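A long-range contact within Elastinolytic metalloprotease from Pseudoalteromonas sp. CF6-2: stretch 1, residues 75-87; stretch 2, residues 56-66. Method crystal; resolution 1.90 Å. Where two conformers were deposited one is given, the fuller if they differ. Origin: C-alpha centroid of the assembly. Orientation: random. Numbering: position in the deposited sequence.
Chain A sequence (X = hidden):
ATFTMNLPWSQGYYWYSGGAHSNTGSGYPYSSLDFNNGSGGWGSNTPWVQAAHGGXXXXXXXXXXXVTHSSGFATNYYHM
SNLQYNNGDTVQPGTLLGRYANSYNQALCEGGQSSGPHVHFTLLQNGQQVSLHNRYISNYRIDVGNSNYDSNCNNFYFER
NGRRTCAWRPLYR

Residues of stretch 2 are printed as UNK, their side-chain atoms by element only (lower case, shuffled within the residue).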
# COMPACT_ATOMS: atom_id res chain seq x y z
N THR A 75 3.58 -1.87 -7.77
CA THR A 75 2.82 -1.37 -6.64
C THR A 75 2.62 0.13 -6.82
O THR A 75 3.54 0.85 -7.23
CB THR A 75 3.51 -1.69 -5.31
OG1 THR A 75 4.89 -1.30 -5.35
CG2 THR A 75 3.40 -3.19 -5.02
N ASN A 76 1.41 0.59 -6.52
CA ASN A 76 1.05 1.99 -6.65
C ASN A 76 0.79 2.54 -5.26
O ASN A 76 0.27 1.83 -4.40
CB ASN A 76 -0.18 2.14 -7.54
CG ASN A 76 -0.31 3.53 -8.13
OD1 ASN A 76 0.21 3.80 -9.21
ND2 ASN A 76 -1.00 4.42 -7.41
N TYR A 77 1.20 3.79 -5.04
CA TYR A 77 1.14 4.46 -3.74
C TYR A 77 0.42 5.78 -3.93
O TYR A 77 0.95 6.68 -4.58
CB TYR A 77 2.55 4.70 -3.18
CG TYR A 77 3.41 3.44 -3.14
CD1 TYR A 77 3.99 2.93 -4.31
CD2 TYR A 77 3.62 2.76 -1.95
CE1 TYR A 77 4.75 1.77 -4.28
CE2 TYR A 77 4.38 1.60 -1.91
CZ TYR A 77 4.94 1.10 -3.08
OH TYR A 77 5.69 -0.06 -3.04
N TYR A 78 -0.76 5.92 -3.32
CA TYR A 78 -1.59 7.11 -3.49
C TYR A 78 -1.84 7.77 -2.13
O TYR A 78 -1.67 7.14 -1.08
CB TYR A 78 -2.92 6.76 -4.20
CG TYR A 78 -3.75 7.98 -4.56
CD1 TYR A 78 -3.28 8.91 -5.48
CD2 TYR A 78 -4.97 8.22 -3.95
CE1 TYR A 78 -4.02 10.05 -5.79
CE2 TYR A 78 -5.72 9.35 -4.26
CZ TYR A 78 -5.24 10.26 -5.18
OH TYR A 78 -5.98 11.40 -5.49
N HIS A 79 -2.19 9.06 -2.18
CA HIS A 79 -2.27 9.96 -1.00
C HIS A 79 -0.88 10.35 -0.49
O HIS A 79 -0.68 10.49 0.72
CB HIS A 79 -3.08 9.36 0.15
CG HIS A 79 -4.45 8.90 -0.22
ND1 HIS A 79 -5.37 9.70 -0.87
CD2 HIS A 79 -5.09 7.73 0.03
CE1 HIS A 79 -6.50 9.03 -1.03
NE2 HIS A 79 -6.35 7.83 -0.49
N MET A 80 0.07 10.58 -1.40
CA MET A 80 1.47 10.80 -1.04
C MET A 80 1.82 12.29 -1.01
O MET A 80 1.10 13.14 -1.54
CB MET A 80 2.40 10.08 -2.04
CG MET A 80 2.20 8.57 -2.12
SD MET A 80 2.67 7.79 -0.57
CE MET A 80 4.44 8.04 -0.53
N SER A 81 2.97 12.58 -0.41
CA SER A 81 3.58 13.90 -0.45
C SER A 81 5.09 13.74 -0.44
O SER A 81 5.62 12.65 -0.21
CB SER A 81 3.11 14.77 0.71
OG SER A 81 3.70 14.35 1.93
N ASN A 82 5.79 14.85 -0.70
CA ASN A 82 7.26 14.88 -0.65
C ASN A 82 7.87 13.76 -1.48
O ASN A 82 8.81 13.09 -1.05
CB ASN A 82 7.77 14.78 0.79
CG ASN A 82 7.19 15.84 1.70
OD1 ASN A 82 6.21 15.62 2.41
ND2 ASN A 82 7.80 17.02 1.67
N LEU A 83 7.33 13.55 -2.68
CA LEU A 83 7.82 12.46 -3.52
C LEU A 83 9.27 12.71 -3.92
O LEU A 83 9.66 13.85 -4.18
CB LEU A 83 6.93 12.32 -4.77
CG LEU A 83 5.52 11.75 -4.56
CD1 LEU A 83 4.80 11.61 -5.89
CD2 LEU A 83 5.57 10.41 -3.80
N GLN A 84 10.06 11.64 -3.97
CA GLN A 84 11.51 11.74 -4.07
C GLN A 84 12.04 11.36 -5.45
O GLN A 84 13.25 11.48 -5.67
CB GLN A 84 12.18 10.85 -3.01
CG GLN A 84 11.87 11.29 -1.58
CD GLN A 84 12.48 12.64 -1.26
OE1 GLN A 84 13.69 12.83 -1.37
NE2 GLN A 84 11.64 13.59 -0.85
N TYR A 85 11.19 10.89 -6.35
CA TYR A 85 11.64 10.33 -7.62
C TYR A 85 10.74 10.80 -8.75
O TYR A 85 9.60 11.22 -8.55
CB TYR A 85 11.69 8.79 -7.54
CG TYR A 85 12.73 8.37 -6.54
CD1 TYR A 85 14.07 8.35 -6.88
CD2 TYR A 85 12.38 8.05 -5.23
CE1 TYR A 85 15.04 8.02 -5.96
CE2 TYR A 85 13.35 7.71 -4.31
CZ TYR A 85 14.68 7.70 -4.67
OH TYR A 85 15.66 7.37 -3.76
N ASN A 86 11.29 10.72 -9.96
CA ASN A 86 10.63 11.13 -11.19
C ASN A 86 10.58 9.97 -12.17
O ASN A 86 11.25 8.95 -11.97
CB ASN A 86 11.36 12.33 -11.83
CG ASN A 86 11.14 13.60 -11.06
OD1 ASN A 86 10.07 14.19 -11.13
ND2 ASN A 86 12.16 14.04 -10.33
N ASN A 87 9.79 10.14 -13.23
CA ASN A 87 9.61 9.11 -14.25
C ASN A 87 10.95 8.56 -14.71
O ASN A 87 11.89 9.31 -14.96
CB ASN A 87 8.86 9.68 -15.46
CG ASN A 87 7.39 9.90 -15.20
OD1 ASN A 87 6.78 9.21 -14.39
ND2 ASN A 87 6.81 10.87 -15.90
N UNK A 56 11.12 0.47 -11.72
CA UNK A 56 11.16 1.77 -12.40
C UNK A 56 9.99 2.61 -11.94
O UNK A 56 8.86 2.11 -11.80
c UNK A 56 12.26 0.64 -14.36
c UNK A 56 11.14 1.58 -13.93
c UNK A 56 11.29 2.92 -14.64
N UNK A 57 10.24 3.90 -11.72
CA UNK A 57 9.25 4.83 -11.18
C UNK A 57 8.38 5.39 -12.30
O UNK A 57 8.88 5.75 -13.37
c UNK A 57 9.66 5.10 -8.04
c UNK A 57 10.63 5.47 -9.16
c UNK A 57 9.95 5.98 -10.43
c UNK A 57 8.98 7.14 -10.16
N UNK A 58 7.08 5.48 -12.03
CA UNK A 58 6.18 6.37 -12.76
C UNK A 58 5.58 7.33 -11.75
O UNK A 58 5.01 6.89 -10.75
o UNK A 58 5.64 4.59 -14.33
c UNK A 58 4.22 6.55 -14.32
c UNK A 58 5.07 5.60 -13.48
N UNK A 59 5.73 8.64 -11.98
CA UNK A 59 5.16 9.66 -11.10
C UNK A 59 3.98 10.30 -11.81
O UNK A 59 4.16 11.03 -12.79
n UNK A 59 4.88 14.92 -10.96
c UNK A 59 5.63 11.89 -9.88
n UNK A 59 6.06 14.22 -9.10
c UNK A 59 5.24 15.09 -9.70
c UNK A 59 6.20 10.72 -10.72
c UNK A 59 6.63 13.04 -9.75
n UNK A 59 4.78 16.14 -9.02
N UNK A 60 2.77 10.02 -11.32
CA UNK A 60 1.58 10.52 -12.00
C UNK A 60 1.24 11.95 -11.59
O UNK A 60 0.66 12.69 -12.38
c UNK A 60 0.87 7.13 -11.56
c UNK A 60 0.82 5.70 -13.48
c UNK A 60 0.51 6.78 -14.27
c UNK A 60 0.37 8.04 -13.70
c UNK A 60 1.00 5.87 -12.12
c UNK A 60 0.39 9.60 -11.74
c UNK A 60 0.55 8.23 -12.35
N UNK A 61 1.61 12.34 -10.38
CA UNK A 61 1.24 13.63 -9.81
C UNK A 61 2.06 13.77 -8.53
O UNK A 61 2.84 12.88 -8.18
o UNK A 61 -0.58 12.82 -8.45
c UNK A 61 -0.25 13.71 -9.52
N UNK A 62 1.86 14.88 -7.83
CA UNK A 62 2.60 15.05 -6.58
C UNK A 62 2.13 14.10 -5.48
O UNK A 62 2.78 14.03 -4.43
c UNK A 62 2.50 16.49 -6.09
o UNK A 62 1.21 16.74 -5.55
N UNK A 63 1.02 13.38 -5.67
CA UNK A 63 0.48 12.53 -4.61
C UNK A 63 0.32 11.07 -5.06
O UNK A 63 -0.39 10.30 -4.40
s UNK A 63 -2.24 13.03 -5.24
c UNK A 63 -0.85 13.08 -4.09
N UNK A 64 0.98 10.67 -6.15
CA UNK A 64 0.66 9.39 -6.78
C UNK A 64 1.89 8.89 -7.53
O UNK A 64 2.31 9.49 -8.53
c UNK A 64 -0.54 9.56 -7.72
n UNK A 64 -1.88 8.33 -9.31
c UNK A 64 -1.00 8.25 -8.32
o UNK A 64 -0.60 7.17 -7.88
N UNK A 65 2.47 7.79 -7.06
CA UNK A 65 3.71 7.27 -7.61
C UNK A 65 3.62 5.75 -7.69
O UNK A 65 2.91 5.11 -6.90
c UNK A 65 7.44 8.05 -6.80
c UNK A 65 4.93 7.72 -6.77
c UNK A 65 6.24 7.51 -7.53
c UNK A 65 4.96 6.99 -5.43
N UNK A 66 4.35 5.16 -8.64
CA UNK A 66 4.30 3.73 -8.89
C UNK A 66 5.71 3.17 -9.10
O UNK A 66 6.57 3.85 -9.67
c UNK A 66 3.28 1.94 -10.48
n UNK A 66 0.42 1.53 -13.67
n UNK A 66 1.09 2.29 -11.60
c UNK A 66 0.15 2.17 -12.54
c UNK A 66 2.44 1.75 -11.73
c UNK A 66 3.43 3.43 -10.13
n UNK A 66 -1.05 2.69 -12.35
O HOH W 1 5.15 15.11 -3.98
O HOH W 2 -2.08 5.47 -10.44

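Position 56 carries three side-chain carbons, one bearing the other two, and none comes near stretch 1; this short fork is Val 56. At position 57 four carbons fork at the first, one arm two carbons long, and they point toward stretch 1, packing against CB of Tyr 85 and O of Asn 86. The residue is Ile 57, its CG1 3.8 Å from Tyr 85 CB. Position 58 has one carbon carrying an oxygen and a carbon; its CA-to-CB bond points away overall, yet the side chain still touches Asn 87. This beta-branched hydroxyl residue is Thr 58, with CG2 3.7 Å from Asn 87 OD1.

Three carbons, a nitrogen and a carbon with two more nitrogens make position 59 a guanidinium side chain. It extends past Leu 83, Tyr 85 and Asn 86, and is Arg 59, whose CD lies 3.7 Å from Tyr 85 O. Its backbone N donates to Asn 87 OD1 at 2.7 Å. Position 60 bears one carbon and a six-carbon ring without oxygen, which nears the Asn 76 side chain, so it is Phe 60; its CE2 lies 3.7 Å from Asn 76 OD1.

Positions 61 and 62 each hold one carbon and one oxygen, and neither side chain reaches stretch 1: Ser 61 and Ser 62. They open a type I turn that ends at position 64. Water 1 donates to Ser 62 O (2.6 Å) and accepts from Leu 83 N (3.0 Å). At position 63 a single carbon carries sulfur beside the Tyr 78 ring. This is Cys 63, with SG 3.5 Å from Tyr 78 CE1 and bonded covalently elsewhere in the structure.

Position 64 has two carbons, the second carrying oxygen and nitrogen, close to the amide of Asn 76. It is Asn 64, and its OD1 accepts from Asn 76 ND2 at 2.8 Å. Position 65 shows four carbons, again forked at the first with a two-carbon arm, among Tyr 77, Leu 83 and Tyr 85: Ile 65, whose CG2 lies 3.8 Å from Leu 83 CD2. At position 66 three carbons lead to a nitrogen and a carbon carrying two more nitrogens, beside the Asn 76 side chain; this is Arg 66, whose NE donates to Asn 76 OD1 at 3.0 Å.

The contact is built on antiparallel strand pairing. Tyr 77 N donates to Ile 65 O (2.9 Å), and Ile 65 N to Tyr 77 O (3.1 Å); beyond the strand, Met 80 N donates to Cys 63 O (3.0 Å). Asn 76, Tyr 78, Asn 64 and Arg 66 share one sheet face, where the Asn 76 amide links both partners by donating and accepting. Ile 65 and Tyr 77 occupy the other, where Leu 83 and Tyr 85 extend the apolar packing.

Stretch 2, residues 56-66: VITRFSSCNIR
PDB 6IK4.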